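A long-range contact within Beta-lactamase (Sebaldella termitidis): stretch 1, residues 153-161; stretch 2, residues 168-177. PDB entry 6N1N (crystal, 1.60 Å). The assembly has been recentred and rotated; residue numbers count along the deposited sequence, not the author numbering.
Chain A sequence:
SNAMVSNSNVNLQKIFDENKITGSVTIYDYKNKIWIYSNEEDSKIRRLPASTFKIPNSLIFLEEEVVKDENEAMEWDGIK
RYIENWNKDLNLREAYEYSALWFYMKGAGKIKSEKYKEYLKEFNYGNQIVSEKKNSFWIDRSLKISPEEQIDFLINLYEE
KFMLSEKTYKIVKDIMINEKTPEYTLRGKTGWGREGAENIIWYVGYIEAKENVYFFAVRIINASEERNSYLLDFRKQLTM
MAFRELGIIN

Stretch 1 (153-161) FLINLYEEK
Stretch 2, residues 168-177: TYKIVKDIMI

Two helices, 153-159 and one that runs through 168-175, pass with their axes 11.0 Å apart at closest approach and their N-to-C directions 121° apart; the polar contacts gather at the C-terminal end of the first. That end is a Schellman motif: Glu 160 takes phi/psi 56/45, Glu 160 N bonds to Leu 157 O (2.9 Å), and Lys 161 N bonds to Asn 156 O (2.9 Å). The register sets Glu 160 CA 7.1 Å from Tyr 169 CA and Tyr 158 CA 8.2 Å from Lys 173 CA.

Stretch 2 makes its contact through one side of its helix, while Thr 168, Lys 170 and Ile 171 stay out of it. Tyr 169 (chi1 m, -80°) points toward stretch 1 and turns one face of its ring to Glu 160. Glu 160 CB sits 3.6 Å from the Tyr 169 ring centroid, 13° off the normal, a CH-pi contact over the face; Leu 157 CD2 lies 4.5 Å from Tyr 169 CD1.

One turn on, Val 172 (chi1 t) also points toward stretch 1 but stays short of contact. Lys 173 reaches it, with chi1 m and chi2 to chi4 all t. This extended chain carries its methylene CE to 4.0 Å from Leu 157 CD2 and delivers its ammonium to two acceptors: Lys 173 NZ donates to Tyr 158 O at 2.9 Å and to Glu 160 OE2 at 2.7 Å, the latter also a salt bridge. One ammonium thus bonds both a carbonyl of the last turn, Tyr 158 O, and the carboxylate of Glu 160, the first residue past the helix, with Glu 160 at chi1 m, chi2 t.

Last comes Met 176, a selenomethionine (m, t, p), which closes the apolar end: its SE is 4.1 Å from Leu 157 CD1, and its CE 4.2 Å from Leu 154 CD2. Leu 157 (t, t) therefore touches Tyr 169, Lys 173 and Met 176 in turn.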

# COMPACT_ATOMS: atom_id res chain seq x y z
N PHE A 153 7.82 5.75 3.66
CA PHE A 153 8.27 5.10 2.43
C PHE A 153 7.63 5.76 1.20
O PHE A 153 8.32 6.02 0.20
CB PHE A 153 7.92 3.61 2.50
CG PHE A 153 7.84 2.94 1.15
CD1 PHE A 153 8.97 2.60 0.45
CD2 PHE A 153 6.61 2.69 0.58
CE1 PHE A 153 8.87 2.01 -0.81
CE2 PHE A 153 6.51 2.11 -0.66
CZ PHE A 153 7.62 1.76 -1.36
N LEU A 154 6.35 6.09 1.28
CA LEU A 154 5.66 6.70 0.16
C LEU A 154 6.16 8.12 -0.10
O LEU A 154 6.24 8.52 -1.26
CB LEU A 154 4.16 6.70 0.40
CG LEU A 154 3.49 5.33 0.37
CD1 LEU A 154 2.14 5.36 1.03
CD2 LEU A 154 3.37 4.83 -1.06
N ILE A 155 6.51 8.88 0.95
CA ILE A 155 7.09 10.21 0.75
C ILE A 155 8.42 10.11 0.01
O ILE A 155 8.71 10.89 -0.91
CB ILE A 155 7.27 10.93 2.11
CG1 ILE A 155 5.93 11.23 2.77
CG2 ILE A 155 8.03 12.24 1.93
CD1 ILE A 155 6.03 11.61 4.22
N ASN A 156 9.27 9.19 0.45
CA ASN A 156 10.54 8.97 -0.23
C ASN A 156 10.34 8.53 -1.68
O ASN A 156 11.14 8.87 -2.54
CB ASN A 156 11.37 7.94 0.55
CG ASN A 156 12.08 8.56 1.73
OD1 ASN A 156 12.60 9.67 1.64
ND2 ASN A 156 12.07 7.87 2.86
N LEU A 157 9.32 7.71 -1.95
CA LEU A 157 9.00 7.37 -3.34
C LEU A 157 8.61 8.61 -4.13
O LEU A 157 9.16 8.88 -5.23
CB LEU A 157 7.88 6.30 -3.35
CG LEU A 157 7.49 5.57 -4.63
CD1 LEU A 157 6.43 4.45 -4.38
CD2 LEU A 157 6.97 6.50 -5.69
N TYR A 158 7.69 9.40 -3.58
CA TYR A 158 7.26 10.63 -4.25
C TYR A 158 8.43 11.57 -4.52
O TYR A 158 8.52 12.16 -5.61
CB TYR A 158 6.20 11.31 -3.39
CG TYR A 158 5.76 12.65 -3.94
CD1 TYR A 158 4.91 12.72 -5.03
CD2 TYR A 158 6.20 13.83 -3.37
CE1 TYR A 158 4.51 13.95 -5.56
CE2 TYR A 158 5.81 15.04 -3.87
CZ TYR A 158 4.95 15.10 -4.96
OH TYR A 158 4.57 16.34 -5.46
N GLU A 159 9.31 11.76 -3.54
CA GLU A 159 10.48 12.62 -3.70
C GLU A 159 11.57 11.97 -4.54
O GLU A 159 12.55 12.65 -4.89
CB GLU A 159 11.02 13.01 -2.33
CG GLU A 159 10.13 14.03 -1.62
CD GLU A 159 10.66 14.45 -0.26
OE1 GLU A 159 11.52 13.74 0.30
OE2 GLU A 159 10.21 15.51 0.24
N GLU A 160 11.40 10.69 -4.87
CA GLU A 160 12.38 9.90 -5.63
C GLU A 160 13.75 9.89 -4.96
O GLU A 160 14.80 10.01 -5.61
CB GLU A 160 12.44 10.37 -7.09
CG GLU A 160 11.04 10.39 -7.69
CD GLU A 160 10.95 10.40 -9.20
OE1 GLU A 160 11.98 10.34 -9.90
OE2 GLU A 160 9.80 10.49 -9.66
N LYS A 161 13.75 9.69 -3.64
CA LYS A 161 14.97 9.67 -2.85
C LYS A 161 15.72 8.35 -2.90
O LYS A 161 16.93 8.33 -2.60
CB LYS A 161 14.65 9.99 -1.39
CG LYS A 161 14.26 11.46 -1.12
CD LYS A 161 15.38 12.41 -1.47
CE LYS A 161 15.49 13.54 -0.45
NZ LYS A 161 14.28 14.40 -0.41
N THR A 168 12.09 3.43 -13.67
CA THR A 168 11.40 2.71 -12.61
C THR A 168 10.39 3.59 -11.90
O THR A 168 9.24 3.20 -11.69
CB THR A 168 12.44 2.18 -11.63
OG1 THR A 168 13.24 1.22 -12.31
CG2 THR A 168 11.79 1.56 -10.44
N TYR A 169 10.84 4.77 -11.48
CA TYR A 169 9.92 5.70 -10.83
C TYR A 169 8.77 6.10 -11.76
O TYR A 169 7.61 6.19 -11.32
CB TYR A 169 10.68 6.95 -10.41
CG TYR A 169 11.47 6.86 -9.14
CD1 TYR A 169 10.84 6.66 -7.92
CD2 TYR A 169 12.86 7.06 -9.15
CE1 TYR A 169 11.56 6.60 -6.75
CE2 TYR A 169 13.60 7.01 -7.97
CZ TYR A 169 12.95 6.79 -6.78
OH TYR A 169 13.64 6.74 -5.61
N LYS A 170 9.07 6.40 -13.03
CA LYS A 170 8.04 6.90 -13.93
C LYS A 170 6.95 5.86 -14.15
O LYS A 170 5.75 6.17 -14.10
CB LYS A 170 8.66 7.32 -15.27
CG LYS A 170 7.66 7.73 -16.37
CD LYS A 170 8.37 8.47 -17.51
CE LYS A 170 7.59 8.49 -18.82
NZ LYS A 170 6.48 9.48 -18.85
N ILE A 171 7.34 4.61 -14.36
CA ILE A 171 6.38 3.54 -14.58
C ILE A 171 5.55 3.29 -13.32
O ILE A 171 4.33 3.16 -13.39
CB ILE A 171 7.11 2.26 -15.04
CG1 ILE A 171 7.60 2.41 -16.48
CG2 ILE A 171 6.18 1.08 -14.89
CD1 ILE A 171 8.64 1.37 -16.88
N VAL A 172 6.19 3.19 -12.15
CA VAL A 172 5.42 2.84 -10.96
C VAL A 172 4.47 3.98 -10.59
O VAL A 172 3.31 3.73 -10.26
CB VAL A 172 6.34 2.43 -9.80
CG1 VAL A 172 5.55 2.29 -8.50
CG2 VAL A 172 7.04 1.11 -10.11
N LYS A 173 4.92 5.24 -10.67
CA LYS A 173 3.99 6.33 -10.37
C LYS A 173 2.77 6.31 -11.29
O LYS A 173 1.67 6.69 -10.87
CB LYS A 173 4.71 7.69 -10.45
CG LYS A 173 5.54 8.01 -9.20
CD LYS A 173 6.31 9.31 -9.32
CE LYS A 173 6.89 9.72 -8.00
NZ LYS A 173 7.65 11.00 -8.07
N ASP A 174 2.94 5.84 -12.53
CA ASP A 174 1.81 5.79 -13.45
C ASP A 174 0.89 4.62 -13.13
O ASP A 174 -0.34 4.79 -13.03
CB ASP A 174 2.31 5.73 -14.89
CG ASP A 174 1.19 5.80 -15.90
OD1 ASP A 174 0.52 6.85 -15.98
OD2 ASP A 174 1.00 4.80 -16.62
N ILE A 175 1.44 3.42 -12.93
CA ILE A 175 0.55 2.29 -12.71
C ILE A 175 -0.18 2.42 -11.38
O ILE A 175 -1.25 1.82 -11.20
CB ILE A 175 1.27 0.93 -12.80
CG1 ILE A 175 2.15 0.61 -11.60
CG2 ILE A 175 2.04 0.85 -14.11
CD1 ILE A 175 2.86 -0.78 -11.71
N MSE A 176 0.35 3.20 -10.43
CA MSE A 176 -0.30 3.40 -9.15
C MSE A 176 -1.59 4.23 -9.21
O MSE A 176 -2.38 4.23 -8.25
CB MSE A 176 0.66 4.06 -8.16
CG MSE A 176 1.73 3.15 -7.65
SE MSE A 176 2.97 4.19 -6.50
CE MSE A 176 1.80 4.43 -4.96
N ILE A 177 -1.80 4.95 -10.30
CA ILE A 177 -2.98 5.80 -10.41
C ILE A 177 -4.20 4.91 -10.55
O ILE A 177 -4.38 4.24 -11.57
CB ILE A 177 -2.90 6.76 -11.60
CG1 ILE A 177 -1.69 7.65 -11.43
CG2 ILE A 177 -4.22 7.55 -11.70
CD1 ILE A 177 -1.39 8.49 -12.69